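Long-range contacts in cephalosporin acylase (Bacillus halodurans, PDB 2NLZ), which is probably an acylase of the gamma-glutamyltranspeptidase family with an N-terminal-nucleophile fold, although its substrate and cellular function remain unestablished: residues G84-P92 / V117-A125; P110-T118 / G380-P388. The protein carries 1 engineered substitution. All blocks are in the same frame, centred on the assembly; numbering follows the deposited sequence.

Contact 1. Residues G84-P92 / V117-A125; sequences GLNGSGRAP and VTVPGAPGA
Val119 lays its methyl CG2 against the backbone of Arg90, 3.3 Å from Arg90 N and close to Arg90 O as well. A chi1 of -60° accounts for this, since it puts CG2 between the backbone N and the carbonyl carbon of Val119; CG1 is more distant, 4.0 Å from Arg90 O. The same two residues are joined through their backbones. Val119 N donates to Arg90 O over 3.1 Å with an almost straight N-H...O angle of 168°, and the donor sits 25° off the plane of that carbonyl. The guanidinium takes no part across this interface: Arg90 NE is bonded to Gly414 O.

Thr118 brings its CB up to Arg90 O, and its methyl CG2 reaches Ala91 CA at 4.0 Å. Beyond it, the ring of Pro92 sets CG and CD against the carbonyl oxygen of Val117, CG at 3.5 Å.

At Gly87, Gly89 and Gly121 the partners include backbone atoms alone. Gly89 CA points a C-H at Val119 O, and Gly121 CA does the same toward Gly87 O, each pair separated by 3.2 Å. At the helix 122-133, Ala125 CB faces Gly87 CA and lies 4.0 Å from Leu85 CD2. The same Leu85 methyl also approaches Ala125 O. An Asx turn, Ser88 N to Asn86 OD1, shapes the chain as it leaves strand 81-87.

Within this family's N-terminal-nucleophile fold, the contact lays the run into helix 122-133 along the end of a central strand. Its chemistry is that of a buried, mostly apolar association, in which one straight backbone hydrogen bond satisfies Val119 N and Arg90 O and weak CA-H...O contacts lie beside it.

Contact 2. Residues P110-T118 / G380-P388; sequences PPYGVIPVT and GFGSGVVVP
Ser383 is gripped through its backbone and touched along its short side chain by the 110-118 loop. Its carbonyl oxygen accepts from Gly113 N at 2.9 Å; the N-H...O angle of 172° and a donor lying in the carbonyl plane, on a lone pair, describe a well-formed bond. From the backbone the side chain starts at CB, which touches Gly113 O at 3.4 Å and Val117 CG2 at 3.6 Å. The next atom, OG, meets Val117 CG2 at 3.4 Å. A chi1 of 62° places this hydroxyl between the backbone N and the carbonyl carbon, a rotamer that sets OG where it accepts from Val385 N at 3.3 Å, closing an ST turn; OG is also hydrogen-bonded to Met394 O.

This turn sits just ahead of the short, weakly bonded strand 386-387, which pairs antiparallel with 392-393 in a small two-stranded sheet. Gly382 and Gly384 flank the serine, both with positive phi, consistent with a tightly bent backbone.

Val385 carries the packing onward. Its CG2 rests over the Gly113 peptide, near both C and O. The Val385 and Val114 side chains cross obliquely, with Val114 CG1 3.9 Å from Val385 CG2. On the other flank, the Tyr112 ring presents an edge to Gly382 O, which lies in the ring plane 3.4 Å from Tyr112 CD2, while Pro111 CB lies above one face, toward the rim. Trp174 meets the same tyrosine edge-to-face, and Phe231 and Phe232 of helix 223-234 pack against Val385.

From the N terminus, the chain leaves strand 81-87, runs through 88-92 and past helix 97-101, then enters the 110-118 loop. It returns at 117-125, where contact 1 closes a loop of 24 intervening residues. Contact 2 closes a far longer excursion, with 261 residues between 110-118 and 380-388. Because its first segment begins inside the loop closed by contact 1 and its second lies far beyond, the two contacts cross rather than nest. They share Val117 and Thr118, and their centres are about 15 Å apart. Contact 1 ties the end of strand 81-87 to the chain leading into helix 122-133; contact 2 ties the loop before that helix to the turn preceding strand 386-387.

Contact 1. Residues G84-P92 / V117-A125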
loop_
_atom_site.group_PDB
_atom_site.type_symbol
_atom_site.label_atom_id
_atom_site.label_comp_id
_atom_site.label_asym_id
_atom_site.label_seq_id
_atom_site.Cartn_x
_atom_site.Cartn_y
_atom_site.Cartn_z
ATOM N N GLY D 84 -41.073 12.207 -6.411
ATOM C CA GLY D 84 -40.726 11.388 -5.248
ATOM C C GLY D 84 -41.828 10.437 -4.825
ATOM O O GLY D 84 -42.959 10.862 -4.584
ATOM N N LEU D 85 -41.512 9.147 -4.730
ATOM C CA LEU D 85 -42.517 8.156 -4.339
ATOM C C LEU D 85 -42.259 7.614 -2.943
ATOM O O LEU D 85 -41.203 7.043 -2.672
ATOM C CB LEU D 85 -42.591 7.002 -5.349
ATOM C CG LEU D 85 -43.753 6.012 -5.162
ATOM C CD1 LEU D 85 -45.093 6.738 -5.182
ATOM C CD2 LEU D 85 -43.739 4.904 -6.209
ATOM N N ASN D 86 -43.235 7.804 -2.065
ATOM C CA ASN D 86 -43.142 7.308 -0.701
ATOM C C ASN D 86 -43.894 6.005 -0.584
ATOM O O ASN D 86 -45.080 5.988 -0.267
ATOM C CB ASN D 86 -43.689 8.326 0.310
ATOM C CG ASN D 86 -43.322 7.985 1.746
ATOM O OD1 ASN D 86 -43.286 6.818 2.125
ATOM N ND2 ASN D 86 -43.036 9.014 2.554
ATOM N N GLY D 87 -43.198 4.906 -0.827
ATOM C CA GLY D 87 -43.819 3.612 -0.697
ATOM C C GLY D 87 -43.659 3.021 0.684
ATOM O O GLY D 87 -43.536 1.812 0.817
ATOM N N SER D 88 -43.651 3.867 1.710
ATOM C CA SER D 88 -43.527 3.406 3.089
ATOM C C SER D 88 -44.899 3.183 3.684
ATOM O O SER D 88 -45.733 4.086 3.690
ATOM C CB SER D 88 -42.771 4.425 3.928
ATOM O OG SER D 88 -42.832 4.111 5.302
ATOM N N GLY D 89 -45.128 1.980 4.188
ATOM C CA GLY D 89 -46.407 1.653 4.790
ATOM C C GLY D 89 -46.510 2.074 6.239
ATOM O O GLY D 89 -45.500 2.209 6.931
ATOM N N ARG D 90 -47.738 2.280 6.702
ATOM C CA ARG D 90 -47.959 2.729 8.069
ATOM C C ARG D 90 -48.151 1.558 9.040
ATOM O O ARG D 90 -48.280 0.407 8.614
ATOM C CB ARG D 90 -49.107 3.752 8.133
ATOM C CG ARG D 90 -50.394 3.368 7.387
ATOM C CD ARG D 90 -50.995 4.563 6.642
ATOM N NE ARG D 90 -50.670 5.845 7.262
ATOM C CZ ARG D 90 -50.570 7.011 6.621
ATOM N NH1 ARG D 90 -50.258 8.106 7.300
ATOM N NH2 ARG D 90 -50.763 7.098 5.311
ATOM N N ALA D 91 -48.137 1.868 10.339
ATOM C CA ALA D 91 -48.294 0.885 11.405
ATOM C C ALA D 91 -49.720 0.391 11.446
ATOM O O ALA D 91 -50.637 1.138 11.101
ATOM C CB ALA D 91 -47.935 1.505 12.742
ATOM N N PRO D 92 -49.918 -0.873 11.863
ATOM C CA PRO D 92 -51.260 -1.429 12.040
ATOM C C PRO D 92 -52.136 -0.571 12.940
ATOM O O PRO D 92 -51.638 0.047 13.886
ATOM C CB PRO D 92 -50.996 -2.777 12.708
ATOM C CG PRO D 92 -49.657 -3.155 12.241
ATOM C CD PRO D 92 -48.878 -1.871 12.169
ATOM N N VAL D 117 -44.001 -5.590 12.595
ATOM C CA VAL D 117 -44.407 -5.559 11.191
ATOM C C VAL D 117 -45.358 -4.396 10.883
ATOM O O VAL D 117 -46.429 -4.292 11.478
ATOM C CB VAL D 117 -45.086 -6.880 10.785
ATOM C CG1 VAL D 117 -45.460 -6.854 9.310
ATOM C CG2 VAL D 117 -44.182 -8.071 11.099
ATOM N N THR D 118 -44.949 -3.527 9.961
ATOM C CA THR D 118 -45.825 -2.492 9.400
ATOM C C THR D 118 -46.260 -2.920 7.999
ATOM O O THR D 118 -45.683 -3.861 7.451
ATOM C CB THR D 118 -45.112 -1.124 9.336
ATOM O OG1 THR D 118 -43.980 -1.188 8.452
ATOM C CG2 THR D 118 -44.660 -0.723 10.713
ATOM N N VAL D 119 -47.250 -2.249 7.407
ATOM C CA VAL D 119 -47.710 -2.674 6.075
ATOM C C VAL D 119 -46.599 -2.537 5.035
ATOM O O VAL D 119 -45.973 -1.481 4.923
ATOM C CB VAL D 119 -49.071 -2.027 5.589
ATOM C CG1 VAL D 119 -50.190 -2.367 6.542
ATOM C CG2 VAL D 119 -48.987 -0.528 5.426
ATOM N N PRO D 120 -46.300 -3.644 4.332
ATOM C CA PRO D 120 -45.332 -3.646 3.247
ATOM C C PRO D 120 -45.796 -2.754 2.109
ATOM O O PRO D 120 -46.788 -3.062 1.460
ATOM C CB PRO D 120 -45.329 -5.106 2.784
ATOM C CG PRO D 120 -45.849 -5.876 3.919
ATOM C CD PRO D 120 -46.856 -4.988 4.565
ATOM N N GLY D 121 -45.079 -1.660 1.870
ATOM C CA GLY D 121 -45.449 -0.713 0.820
ATOM C C GLY D 121 -44.888 -0.924 -0.586
ATOM O O GLY D 121 -45.357 -0.302 -1.551
ATOM N N ALA D 122 -43.892 -1.799 -0.708
ATOM C CA ALA D 122 -43.161 -1.979 -1.965
ATOM C C ALA D 122 -43.983 -2.504 -3.145
ATOM O O ALA D 122 -43.893 -1.936 -4.235
ATOM C CB ALA D 122 -41.886 -2.824 -1.762
ATOM N N PRO D 123 -44.777 -3.581 -2.953
ATOM C CA PRO D 123 -45.562 -4.023 -4.108
ATOM C C PRO D 123 -46.470 -2.935 -4.695
ATOM O O PRO D 123 -46.584 -2.828 -5.916
ATOM C CB PRO D 123 -46.384 -5.186 -3.551
ATOM C CG PRO D 123 -45.602 -5.675 -2.402
ATOM C CD PRO D 123 -45.008 -4.451 -1.785
ATOM N N GLY D 124 -47.077 -2.121 -3.838
ATOM C CA GLY D 124 -47.902 -1.000 -4.293
ATOM C C GLY D 124 -47.083 0.057 -5.004
ATOM O O GLY D 124 -47.521 0.630 -6.014
ATOM N N ALA D 125 -45.886 0.308 -4.481
ATOM C CA ALA D 125 -44.948 1.227 -5.117
ATOM C C ALA D 125 -44.539 0.753 -6.507
ATOM O O ALA D 125 -44.374 1.564 -7.407
ATOM C CB ALA D 125 -43.733 1.431 -4.245
#

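Contact 2. Residues P110-T118 / G380-P388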
loop_
_atom_site.group_PDB
_atom_site.type_symbol
_atom_site.label_atom_id
_atom_site.label_comp_id
_atom_site.label_asym_id
_atom_site.label_seq_id
_atom_site.Cartn_x
_atom_site.Cartn_y
_atom_site.Cartn_z
ATOM N N PRO D 110 -39.935 -5.435 20.025
ATOM C CA PRO D 110 -38.990 -6.491 19.660
ATOM C C PRO D 110 -38.577 -6.433 18.197
ATOM O O PRO D 110 -39.355 -5.996 17.356
ATOM C CB PRO D 110 -39.779 -7.776 19.925
ATOM C CG PRO D 110 -41.190 -7.373 19.785
ATOM C CD PRO D 110 -41.248 -6.001 20.380
ATOM N N PRO D 111 -37.344 -6.848 17.897
ATOM C CA PRO D 111 -36.889 -6.851 16.511
ATOM C C PRO D 111 -37.597 -7.894 15.628
ATOM O O PRO D 111 -37.699 -7.714 14.414
ATOM C CB PRO D 111 -35.393 -7.159 16.632
ATOM C CG PRO D 111 -35.231 -7.816 17.953
ATOM C CD PRO D 111 -36.306 -7.298 18.841
ATOM N N TYR D 112 -38.100 -8.961 16.242
ATOM C CA TYR D 112 -38.621 -10.096 15.489
ATOM C C TYR D 112 -40.030 -10.524 15.903
ATOM O O TYR D 112 -40.493 -10.203 17.001
ATOM C CB TYR D 112 -37.637 -11.263 15.590
ATOM C CG TYR D 112 -36.243 -10.880 15.137
ATOM C CD1 TYR D 112 -35.175 -10.877 16.024
ATOM C CD2 TYR D 112 -36.001 -10.483 13.817
ATOM C CE1 TYR D 112 -33.891 -10.508 15.605
ATOM C CE2 TYR D 112 -34.726 -10.120 13.388
ATOM C CZ TYR D 112 -33.677 -10.134 14.284
ATOM O OH TYR D 112 -32.421 -9.771 13.850
ATOM N N GLY D 113 -40.714 -11.242 15.019
ATOM C CA GLY D 113 -42.079 -11.666 15.296
ATOM C C GLY D 113 -43.116 -10.792 14.625
ATOM O O GLY D 113 -42.802 -10.013 13.735
ATOM N N VAL D 114 -44.360 -10.919 15.056
ATOM C CA VAL D 114 -45.462 -10.274 14.361
ATOM C C VAL D 114 -45.622 -8.829 14.787
ATOM O O VAL D 114 -46.317 -8.045 14.119
ATOM C CB VAL D 114 -46.788 -11.021 14.584
ATOM C CG1 VAL D 114 -46.837 -12.267 13.723
ATOM C CG2 VAL D 114 -46.970 -11.378 16.054
ATOM N N ILE D 115 -44.963 -8.480 15.889
ATOM C CA ILE D 115 -45.144 -7.174 16.523
ATOM C C ILE D 115 -44.556 -5.960 15.760
ATOM O O ILE D 115 -45.255 -4.960 15.599
ATOM C CB ILE D 115 -44.714 -7.215 18.011
ATOM C CG1 ILE D 115 -45.534 -8.272 18.755
ATOM C CG2 ILE D 115 -44.903 -5.860 18.681
ATOM C CD1 ILE D 115 -44.718 -9.162 19.672
ATOM N N PRO D 116 -43.302 -6.050 15.254
ATOM C CA PRO D 116 -42.729 -4.884 14.565
ATOM C C PRO D 116 -43.086 -4.756 13.080
ATOM O O PRO D 116 -42.518 -3.914 12.388
ATOM C CB PRO D 116 -41.226 -5.135 14.685
ATOM C CG PRO D 116 -41.122 -6.613 14.587
ATOM C CD PRO D 116 -42.340 -7.168 15.285
ATOM N N VAL D 117 -44.001 -5.590 12.595
ATOM C CA VAL D 117 -44.407 -5.559 11.191
ATOM C C VAL D 117 -45.358 -4.396 10.883
ATOM O O VAL D 117 -46.429 -4.292 11.478
ATOM C CB VAL D 117 -45.086 -6.880 10.785
ATOM C CG1 VAL D 117 -45.460 -6.854 9.310
ATOM C CG2 VAL D 117 -44.182 -8.071 11.099
ATOM N N THR D 118 -44.949 -3.527 9.961
ATOM C CA THR D 118 -45.825 -2.492 9.400
ATOM C C THR D 118 -46.260 -2.920 7.999
ATOM O O THR D 118 -45.683 -3.861 7.451
ATOM C CB THR D 118 -45.112 -1.124 9.336
ATOM O OG1 THR D 118 -43.980 -1.188 8.452
ATOM C CG2 THR D 118 -44.660 -0.723 10.713
ATOM N N GLY D 380 -32.229 -7.123 7.644
ATOM C CA GLY D 380 -31.922 -8.338 6.906
ATOM C C GLY D 380 -33.150 -8.953 6.271
ATOM O O GLY D 380 -33.768 -8.355 5.395
ATOM N N PHE D 381 -33.508 -10.150 6.731
ATOM C CA PHE D 381 -34.705 -10.845 6.271
ATOM C C PHE D 381 -35.976 -10.162 6.782
ATOM O O PHE D 381 -37.061 -10.357 6.238
ATOM C CB PHE D 381 -34.668 -12.307 6.720
ATOM C CG PHE D 381 -33.880 -13.208 5.811
ATOM C CD1 PHE D 381 -34.473 -13.778 4.683
ATOM C CD2 PHE D 381 -32.559 -13.507 6.088
ATOM C CE1 PHE D 381 -33.758 -14.622 3.839
ATOM C CE2 PHE D 381 -31.835 -14.349 5.248
ATOM C CZ PHE D 381 -32.437 -14.911 4.121
ATOM N N GLY D 382 -35.828 -9.354 7.826
ATOM C CA GLY D 382 -36.942 -8.619 8.392
ATOM C C GLY D 382 -37.414 -9.192 9.710
ATOM O O GLY D 382 -36.617 -9.505 10.580
ATOM N N SER D 383 -38.723 -9.339 9.844
ATOM C CA SER D 383 -39.331 -9.785 11.093
ATOM C C SER D 383 -39.203 -11.280 11.343
ATOM O O SER D 383 -39.387 -11.736 12.462
ATOM C CB SER D 383 -40.808 -9.384 11.115
ATOM O OG SER D 383 -41.534 -10.001 10.062
ATOM N N GLY D 384 -38.910 -12.036 10.295
ATOM C CA GLY D 384 -38.909 -13.492 10.370
ATOM C C GLY D 384 -40.263 -14.104 10.063
ATOM O O GLY D 384 -40.382 -15.321 9.850
ATOM N N VAL D 385 -41.287 -13.260 10.044
ATOM C CA VAL D 385 -42.607 -13.689 9.649
ATOM C C VAL D 385 -42.637 -13.849 8.144
ATOM O O VAL D 385 -42.460 -12.887 7.400
ATOM C CB VAL D 385 -43.682 -12.696 10.091
ATOM C CG1 VAL D 385 -45.073 -13.204 9.713
ATOM C CG2 VAL D 385 -43.594 -12.487 11.579
ATOM N N VAL D 386 -42.819 -15.082 7.701
ATOM C CA VAL D 386 -43.052 -15.344 6.299
ATOM C C VAL D 386 -44.430 -15.971 6.202
ATOM O O VAL D 386 -44.692 -16.978 6.857
ATOM C CB VAL D 386 -41.988 -16.286 5.711
ATOM C CG1 VAL D 386 -42.294 -16.594 4.253
ATOM C CG2 VAL D 386 -40.601 -15.670 5.833
ATOM N N VAL D 387 -45.318 -15.349 5.427
ATOM C CA VAL D 387 -46.660 -15.886 5.203
ATOM C C VAL D 387 -46.469 -17.182 4.428
ATOM O O VAL D 387 -45.839 -17.175 3.380
ATOM C CB VAL D 387 -47.556 -14.882 4.444
ATOM C CG1 VAL D 387 -48.955 -15.444 4.225
ATOM C CG2 VAL D 387 -47.635 -13.562 5.202
ATOM N N PRO D 388 -46.968 -18.304 4.972
ATOM C CA PRO D 388 -46.601 -19.645 4.511
ATOM C C PRO D 388 -46.924 -19.907 3.043
ATOM O O PRO D 388 -47.981 -19.494 2.544
ATOM C CB PRO D 388 -47.429 -20.564 5.417
ATOM C CG PRO D 388 -48.546 -19.712 5.917
ATOM C CD PRO D 388 -47.942 -18.362 6.073
#